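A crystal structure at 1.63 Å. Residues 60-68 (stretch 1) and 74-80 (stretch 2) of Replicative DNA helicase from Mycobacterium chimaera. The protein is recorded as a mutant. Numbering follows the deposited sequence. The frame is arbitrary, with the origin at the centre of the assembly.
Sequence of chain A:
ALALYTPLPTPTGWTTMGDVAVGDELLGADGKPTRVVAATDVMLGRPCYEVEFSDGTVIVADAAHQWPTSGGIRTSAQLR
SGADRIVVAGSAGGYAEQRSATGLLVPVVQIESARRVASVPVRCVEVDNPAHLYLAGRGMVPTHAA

Stretch 1 60-68: VADAAHQWP
Stretch 2 (74-80) RTSAQLR

The hydroxyl of Ser76 is a relay in this contact: it receives one hydrogen bond from an indole and gives another to a backbone carbonyl. Trp67 NE1 donates to Ser76 OG at 3.1 Å, nearly linear at 169°, and Ser76 OG donates to Asp62 O at 2.9 Å. A buried polar atom is thus satisfied twice, and the indole N-H finds an acceptor near the plane of its ring. The serine takes chi1 -43° (m), its CA-to-CB bond pointing toward stretch 1; the tryptophan takes chi1 -59° (m) and chi2 88°.

The backbone frame is a short antiparallel ladder. Trp67 and Arg74 form the hydrogen-bonded pair, CA atoms 5.3 Å apart, with Trp67 N to Arg74 O at 2.8 Å and Arg74 N to Trp67 O at 3.1 Å. Gln66 and Thr75 form the adjoining non-hydrogen-bonded pair, their CA atoms 4.4 Å apart, and their side chains leave from the face opposite that of Trp67 and Arg74. Here CA-H groups approach carbonyls: Thr75 CA lies 3.1 Å from His65 O, and Gln66 CA 3.4 Å from Arg74 O.

Beyond the ladder both chains turn. Asp62 to His65 make a type I turn (Ala63 -59/-30, Ala64 -96/0), closed by His65 N to Asp62 O at 3.1 Å, while Ser76 (-52/-41) begins a 3-10 segment running to Gln78. Backbone hydrogen bonds still bridge the two: Ser76 N to His65 O at 2.9 Å, and Ala77 N to Ala63 O, longer at 3.3 Å.

Leu79, chi1 -72° (m) and chi2 174° (t), lays CD1 over one indole face, 3.9 Å from the five-membered ring centroid. Arg74 (m, t, t, chi4 -118°) leads its end away from stretch 1, where Arg74 NH1 donates a hydrogen bond to Gln78 O at 2.8 Å.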

# COMPACT_ATOMS: atom_id res chain seq x y z
N VAL A 60 1.27 -6.68 4.22
CA VAL A 60 0.96 -7.87 3.44
C VAL A 60 0.07 -7.45 2.28
O VAL A 60 -0.95 -6.77 2.46
CB VAL A 60 0.29 -8.93 4.31
CG1 VAL A 60 -0.22 -10.08 3.46
CG2 VAL A 60 1.29 -9.42 5.36
N ALA A 61 0.50 -7.80 1.07
CA ALA A 61 -0.17 -7.34 -0.13
C ALA A 61 -0.20 -8.48 -1.13
O ALA A 61 0.61 -9.41 -1.06
CB ALA A 61 0.53 -6.12 -0.74
N ASP A 62 -1.13 -8.40 -2.08
CA ASP A 62 -1.13 -9.46 -3.06
C ASP A 62 0.07 -9.32 -3.98
O ASP A 62 0.76 -8.28 -4.02
CB ASP A 62 -2.46 -9.52 -3.82
CG ASP A 62 -2.55 -8.51 -4.92
OD1 ASP A 62 -2.02 -7.39 -4.76
OD2 ASP A 62 -3.17 -8.83 -5.95
N ALA A 63 0.38 -10.41 -4.68
CA ALA A 63 1.62 -10.46 -5.45
C ALA A 63 1.70 -9.37 -6.49
O ALA A 63 2.81 -8.91 -6.82
CB ALA A 63 1.75 -11.83 -6.12
N ALA A 64 0.56 -8.92 -7.02
CA ALA A 64 0.58 -7.94 -8.10
C ALA A 64 0.41 -6.50 -7.64
O ALA A 64 0.40 -5.61 -8.49
CB ALA A 64 -0.51 -8.27 -9.12
N HIS A 65 0.26 -6.25 -6.34
CA HIS A 65 0.16 -4.88 -5.86
C HIS A 65 1.40 -4.08 -6.26
O HIS A 65 2.51 -4.59 -6.23
CB HIS A 65 -0.01 -4.86 -4.34
CG HIS A 65 -0.37 -3.51 -3.80
ND1 HIS A 65 -1.67 -3.09 -3.66
CD2 HIS A 65 0.41 -2.49 -3.36
CE1 HIS A 65 -1.69 -1.87 -3.17
NE2 HIS A 65 -0.44 -1.48 -2.97
N GLN A 66 1.20 -2.81 -6.64
CA GLN A 66 2.26 -1.99 -7.22
C GLN A 66 2.82 -0.99 -6.22
O GLN A 66 2.09 -0.44 -5.39
CB GLN A 66 1.74 -1.25 -8.46
CG GLN A 66 1.30 -2.20 -9.55
CD GLN A 66 0.65 -1.49 -10.71
OE1 GLN A 66 0.83 -0.30 -10.91
NE2 GLN A 66 -0.14 -2.23 -11.49
N TRP A 67 4.14 -0.75 -6.31
CA TRP A 67 4.87 0.09 -5.37
C TRP A 67 5.73 1.06 -6.16
O TRP A 67 6.43 0.65 -7.09
CB TRP A 67 5.76 -0.76 -4.46
CG TRP A 67 5.00 -1.78 -3.67
CD1 TRP A 67 4.68 -3.05 -4.05
CD2 TRP A 67 4.44 -1.61 -2.36
NE1 TRP A 67 3.97 -3.68 -3.06
CE2 TRP A 67 3.80 -2.82 -2.01
CE3 TRP A 67 4.43 -0.55 -1.44
CZ2 TRP A 67 3.16 -3.00 -0.79
CZ3 TRP A 67 3.78 -0.73 -0.23
CH2 TRP A 67 3.15 -1.95 0.08
N PRO A 68 5.73 2.34 -5.81
CA PRO A 68 6.58 3.31 -6.52
C PRO A 68 8.01 3.27 -5.99
O PRO A 68 8.26 3.66 -4.85
CB PRO A 68 5.91 4.65 -6.21
CG PRO A 68 5.33 4.45 -4.83
CD PRO A 68 4.90 2.98 -4.77
N ARG A 74 7.15 -1.40 -9.24
CA ARG A 74 7.40 -2.82 -9.05
C ARG A 74 6.22 -3.46 -8.34
O ARG A 74 5.59 -2.84 -7.49
CB ARG A 74 8.68 -3.07 -8.23
CG ARG A 74 9.94 -2.56 -8.92
CD ARG A 74 11.19 -3.27 -8.40
NE ARG A 74 12.27 -3.23 -9.38
CZ ARG A 74 12.82 -4.30 -9.94
NH1 ARG A 74 12.41 -5.52 -9.62
NH2 ARG A 74 13.80 -4.16 -10.83
N THR A 75 5.93 -4.70 -8.70
CA THR A 75 4.94 -5.44 -7.92
C THR A 75 5.60 -6.02 -6.68
O THR A 75 6.82 -6.11 -6.59
CB THR A 75 4.33 -6.56 -8.75
OG1 THR A 75 5.33 -7.54 -9.00
CG2 THR A 75 3.81 -6.03 -10.08
N SER A 76 4.77 -6.41 -5.71
CA SER A 76 5.30 -7.00 -4.48
C SER A 76 6.25 -8.14 -4.80
O SER A 76 7.31 -8.28 -4.17
CB SER A 76 4.17 -7.50 -3.58
OG SER A 76 3.09 -6.59 -3.52
N ALA A 77 5.90 -8.97 -5.79
CA ALA A 77 6.70 -10.14 -6.13
C ALA A 77 8.03 -9.79 -6.78
O ALA A 77 8.90 -10.65 -6.88
CB ALA A 77 5.91 -11.06 -7.06
N GLN A 78 8.20 -8.55 -7.25
CA GLN A 78 9.45 -8.15 -7.87
C GLN A 78 10.32 -7.29 -6.95
O GLN A 78 11.42 -6.91 -7.36
CB GLN A 78 9.19 -7.40 -9.17
N LEU A 79 9.87 -6.98 -5.73
CA LEU A 79 10.64 -6.10 -4.87
C LEU A 79 11.92 -6.78 -4.38
O LEU A 79 11.93 -7.98 -4.10
CB LEU A 79 9.80 -5.66 -3.68
CG LEU A 79 8.69 -4.66 -4.00
CD1 LEU A 79 7.84 -4.41 -2.78
CD2 LEU A 79 9.27 -3.34 -4.52
N ARG A 80 13.00 -6.00 -4.28
CA ARG A 80 14.34 -6.53 -4.04
C ARG A 80 14.93 -5.92 -2.77
O ARG A 80 14.89 -4.70 -2.58
CB ARG A 80 15.27 -6.24 -5.22
CG ARG A 80 14.84 -6.85 -6.54
CD ARG A 80 15.63 -6.26 -7.69
NE ARG A 80 15.40 -4.83 -7.83
CZ ARG A 80 16.15 -4.02 -8.58
NH1 ARG A 80 17.18 -4.51 -9.26
NH2 ARG A 80 15.87 -2.73 -8.65